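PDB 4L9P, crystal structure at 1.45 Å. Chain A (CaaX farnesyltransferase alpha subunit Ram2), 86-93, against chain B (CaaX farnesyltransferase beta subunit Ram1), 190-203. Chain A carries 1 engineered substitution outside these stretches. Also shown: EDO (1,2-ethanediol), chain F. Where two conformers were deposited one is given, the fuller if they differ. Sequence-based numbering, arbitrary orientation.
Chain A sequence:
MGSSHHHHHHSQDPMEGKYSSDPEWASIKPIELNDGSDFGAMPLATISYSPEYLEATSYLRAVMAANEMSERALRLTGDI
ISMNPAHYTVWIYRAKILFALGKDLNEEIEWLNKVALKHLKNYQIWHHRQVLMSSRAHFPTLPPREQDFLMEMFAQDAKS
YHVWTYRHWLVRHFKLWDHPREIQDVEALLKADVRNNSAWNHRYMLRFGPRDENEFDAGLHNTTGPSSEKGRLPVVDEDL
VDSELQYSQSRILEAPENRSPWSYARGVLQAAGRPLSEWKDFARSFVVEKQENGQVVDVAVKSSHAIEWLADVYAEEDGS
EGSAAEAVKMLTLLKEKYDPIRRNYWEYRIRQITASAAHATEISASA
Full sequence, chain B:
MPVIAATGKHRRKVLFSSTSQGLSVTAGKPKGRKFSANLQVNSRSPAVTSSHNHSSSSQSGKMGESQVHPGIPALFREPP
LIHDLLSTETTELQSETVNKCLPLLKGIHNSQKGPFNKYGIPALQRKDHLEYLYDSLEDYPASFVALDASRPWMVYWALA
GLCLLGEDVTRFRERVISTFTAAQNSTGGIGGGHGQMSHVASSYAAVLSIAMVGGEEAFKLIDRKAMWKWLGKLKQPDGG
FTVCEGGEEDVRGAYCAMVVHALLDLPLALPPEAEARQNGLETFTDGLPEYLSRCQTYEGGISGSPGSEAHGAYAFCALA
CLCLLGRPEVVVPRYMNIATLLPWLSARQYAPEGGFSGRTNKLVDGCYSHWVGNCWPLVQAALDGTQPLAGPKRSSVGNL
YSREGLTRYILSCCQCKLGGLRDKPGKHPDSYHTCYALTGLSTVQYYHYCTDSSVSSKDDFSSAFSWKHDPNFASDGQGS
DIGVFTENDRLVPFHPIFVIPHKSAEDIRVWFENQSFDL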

# COMPACT_ATOMS: atom_id res chain seq x y z
N ALA A 86 -15.80 -5.77 10.62
CA ALA A 86 -14.76 -4.74 10.41
C ALA A 86 -14.79 -3.64 11.49
O ALA A 86 -14.26 -2.55 11.30
CB ALA A 86 -14.90 -4.14 9.00
N HIS A 87 -15.40 -3.93 12.64
CA HIS A 87 -15.40 -2.96 13.75
C HIS A 87 -14.14 -3.21 14.55
O HIS A 87 -14.11 -4.10 15.40
CB HIS A 87 -16.68 -3.25 14.56
CG HIS A 87 -17.01 -2.22 15.59
ND1 HIS A 87 -16.21 -1.95 16.69
CD2 HIS A 87 -18.15 -1.48 15.75
CE1 HIS A 87 -16.81 -1.03 17.43
NE2 HIS A 87 -17.98 -0.71 16.87
N TYR A 88 -13.07 -2.46 14.29
CA TYR A 88 -11.76 -2.81 14.89
C TYR A 88 -11.82 -2.69 16.42
O TYR A 88 -11.12 -3.45 17.12
CB TYR A 88 -10.61 -1.95 14.28
CG TYR A 88 -10.79 -0.46 14.46
CD1 TYR A 88 -10.33 0.17 15.62
CD2 TYR A 88 -11.50 0.29 13.52
CE1 TYR A 88 -10.49 1.50 15.83
CE2 TYR A 88 -11.70 1.64 13.72
CZ TYR A 88 -11.21 2.25 14.91
OH TYR A 88 -11.47 3.59 15.12
N THR A 89 -12.56 -1.70 16.92
CA THR A 89 -12.58 -1.51 18.39
C THR A 89 -13.14 -2.77 19.12
O THR A 89 -12.58 -3.20 20.12
CB THR A 89 -13.47 -0.33 18.75
OG1 THR A 89 -12.95 0.85 18.12
CG2 THR A 89 -13.52 -0.09 20.27
N VAL A 90 -14.19 -3.36 18.57
CA VAL A 90 -14.83 -4.46 19.34
C VAL A 90 -13.90 -5.68 19.40
O VAL A 90 -13.89 -6.41 20.39
CB VAL A 90 -16.19 -4.82 18.74
CG1 VAL A 90 -16.09 -5.60 17.47
CG2 VAL A 90 -17.00 -5.68 19.75
N TRP A 91 -13.05 -5.90 18.38
CA TRP A 91 -12.12 -7.03 18.45
C TRP A 91 -11.06 -6.80 19.53
O TRP A 91 -10.68 -7.74 20.25
CB TRP A 91 -11.38 -7.16 17.09
CG TRP A 91 -12.17 -7.76 16.02
CD1 TRP A 91 -12.89 -7.11 15.00
CD2 TRP A 91 -12.38 -9.14 15.83
NE1 TRP A 91 -13.51 -8.05 14.19
CE2 TRP A 91 -13.21 -9.30 14.68
CE3 TRP A 91 -11.98 -10.28 16.53
CZ2 TRP A 91 -13.56 -10.55 14.20
CZ3 TRP A 91 -12.35 -11.53 16.04
CH2 TRP A 91 -13.12 -11.67 14.88
N ILE A 92 -10.54 -5.58 19.61
CA ILE A 92 -9.54 -5.33 20.63
C ILE A 92 -10.13 -5.48 22.04
O ILE A 92 -9.50 -6.07 22.93
CB ILE A 92 -8.96 -3.91 20.45
CG1 ILE A 92 -8.19 -3.91 19.11
CG2 ILE A 92 -8.06 -3.49 21.64
CD1 ILE A 92 -8.03 -2.61 18.59
N TYR A 93 -11.37 -4.99 22.24
CA TYR A 93 -12.02 -5.14 23.53
C TYR A 93 -12.30 -6.65 23.80
O TYR A 93 -12.08 -7.12 24.92
CB TYR A 93 -13.30 -4.32 23.50
CG TYR A 93 -14.10 -4.39 24.76
CD1 TYR A 93 -13.55 -4.12 25.96
CD2 TYR A 93 -15.46 -4.73 24.69
CE1 TYR A 93 -14.37 -4.19 27.18
CE2 TYR A 93 -16.26 -4.80 25.81
CZ TYR A 93 -15.72 -4.52 27.06
OH TYR A 93 -16.58 -4.62 28.15
N ILE B 190 -8.39 10.31 16.66
CA ILE B 190 -9.71 10.19 16.06
C ILE B 190 -9.94 8.74 15.64
O ILE B 190 -9.03 8.10 15.08
CB ILE B 190 -9.80 11.16 14.87
CG1 ILE B 190 -9.64 12.64 15.42
CG2 ILE B 190 -11.15 11.01 14.10
CD1 ILE B 190 -9.50 13.65 14.34
N GLY B 191 -11.13 8.25 15.98
CA GLY B 191 -11.56 6.92 15.53
C GLY B 191 -12.60 7.01 14.43
O GLY B 191 -12.84 8.07 13.86
N GLY B 192 -13.24 5.89 14.14
CA GLY B 192 -14.19 5.86 13.05
C GLY B 192 -15.47 6.62 13.39
O GLY B 192 -16.27 6.94 12.48
N GLY B 193 -15.72 6.89 14.68
CA GLY B 193 -16.95 7.57 15.06
C GLY B 193 -17.16 7.41 16.54
O GLY B 193 -16.33 6.78 17.21
N HIS B 194 -18.22 8.03 17.05
CA HIS B 194 -18.50 8.03 18.51
C HIS B 194 -18.37 6.65 19.14
O HIS B 194 -19.11 5.74 18.78
CB HIS B 194 -19.91 8.50 18.76
CG HIS B 194 -20.30 8.52 20.20
ND1 HIS B 194 -21.63 8.47 20.59
CD2 HIS B 194 -19.57 8.66 21.34
CE1 HIS B 194 -21.70 8.57 21.91
NE2 HIS B 194 -20.46 8.68 22.39
N GLY B 195 -17.45 6.49 20.08
CA GLY B 195 -17.31 5.23 20.80
C GLY B 195 -16.28 4.27 20.21
O GLY B 195 -16.08 3.16 20.77
N GLN B 196 -15.63 4.67 19.11
CA GLN B 196 -14.63 3.82 18.50
C GLN B 196 -13.27 4.35 18.96
O GLN B 196 -13.05 5.58 19.03
CB GLN B 196 -14.74 3.83 16.96
CG GLN B 196 -16.10 3.33 16.45
CD GLN B 196 -16.09 3.21 14.93
OE1 GLN B 196 -15.20 2.58 14.36
NE2 GLN B 196 -17.07 3.83 14.27
N MET B 197 -12.39 3.44 19.31
CA MET B 197 -11.07 3.88 19.75
C MET B 197 -10.28 4.57 18.63
O MET B 197 -10.53 4.41 17.42
CB MET B 197 -10.28 2.74 20.36
CG MET B 197 -9.90 1.77 19.36
SD MET B 197 -9.46 0.11 20.03
CE MET B 197 -9.97 0.15 21.61
N SER B 198 -9.31 5.40 19.03
CA SER B 198 -8.56 6.12 17.99
C SER B 198 -7.77 5.17 17.14
O SER B 198 -7.29 4.12 17.58
CB SER B 198 -7.62 7.13 18.67
OG SER B 198 -8.46 8.07 19.33
N HIS B 199 -7.64 5.53 15.85
CA HIS B 199 -6.92 4.67 14.90
C HIS B 199 -6.15 5.62 14.01
O HIS B 199 -6.67 6.70 13.60
CB HIS B 199 -7.98 3.88 14.08
CG HIS B 199 -7.42 2.80 13.18
ND1 HIS B 199 -6.66 3.05 12.05
CD2 HIS B 199 -7.53 1.44 13.27
CE1 HIS B 199 -6.37 1.90 11.45
NE2 HIS B 199 -6.90 0.91 12.17
N VAL B 200 -4.93 5.25 13.65
CA VAL B 200 -4.13 6.17 12.84
C VAL B 200 -4.73 6.43 11.45
O VAL B 200 -4.52 7.53 10.90
CB VAL B 200 -2.68 5.69 12.62
CG1 VAL B 200 -2.01 5.55 13.90
CG2 VAL B 200 -2.59 4.40 11.79
N ALA B 201 -5.46 5.47 10.87
CA ALA B 201 -6.02 5.71 9.53
C ALA B 201 -7.17 6.71 9.57
O ALA B 201 -7.31 7.57 8.70
CB ALA B 201 -6.45 4.38 8.88
N SER B 202 -8.04 6.57 10.57
CA SER B 202 -9.12 7.55 10.69
C SER B 202 -8.56 8.91 11.11
O SER B 202 -9.12 9.94 10.74
CB SER B 202 -10.20 7.09 11.70
OG SER B 202 -9.66 6.37 12.77
N SER B 203 -7.47 8.94 11.89
CA SER B 203 -6.87 10.22 12.24
C SER B 203 -6.22 10.87 11.02
O SER B 203 -6.37 12.10 10.84
CB SER B 203 -5.83 9.95 13.34
OG SER B 203 -6.47 9.61 14.57
C1 EDO F . -18.89 1.33 19.98
O1 EDO F . -17.52 1.04 19.60
C2 EDO F . -19.50 2.18 18.86
O2 EDO F . -19.77 1.36 17.71
O HOH W 1 -14.14 0.49 15.71

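The first turn of an alpha-subunit helix docks against a beta-subunit loop, and side-chain hydroxyls from the helix bond to the backbone of that loop. The contact buries 428 Å², both sides summed. The shortest CA-CA distance between the stretches, 5.7 Å, joins Thr A89 CA and Gln B196 CA.

Tyr A88 makes the largest contribution. Its ring enters the loop, and its hydroxyl works in both directions. Tyr A88 OH donates to Met B197 O at 2.6 Å and accepts from Gly B192 N at 3.1 Å. Gly B191 leaves room here: an ideal CB on it would sit a tight 3.1 Å from Tyr A88 OH and would clash with Met B197 O of its own chain. Over one face of the tyrosine ring, His B199 presents its edge. The ring centroids are 4.8 Å apart and the planes meet at 62°. His B199 is held at the N-cap of its own helix, where His B199 ND1 accepts from Ala B201 N at 2.9 Å.

Thr A89 OG1 accepts from Met B197 N at 2.9 Å. Met B197 is thus bound through both its N and its O. Its side chain adds apolar packing, with Met B197 CG 3.6 Å from Tyr A88 CE1 and Met B197 SD 3.4 Å from Ile A92 CD1.

Water 1 bridges the chains. Its oxygen accepts from Thr A89 N at 3.0 Å and donates to Gln B196 OE1 at 2.7 Å. This serves a helix-start amide that lacks a partner in a preceding turn.

His A87 caps the helix, with His A87 ND1 accepting from Val A90 N at 3.1 Å. His A87 NE2 shares a hydrogen bond with EDO O2 at 2.9 Å. EDO O1 donates to Gly B195 O at 2.8 Å, so the diol, probably from the crystallisation liquor, makes a second bridge.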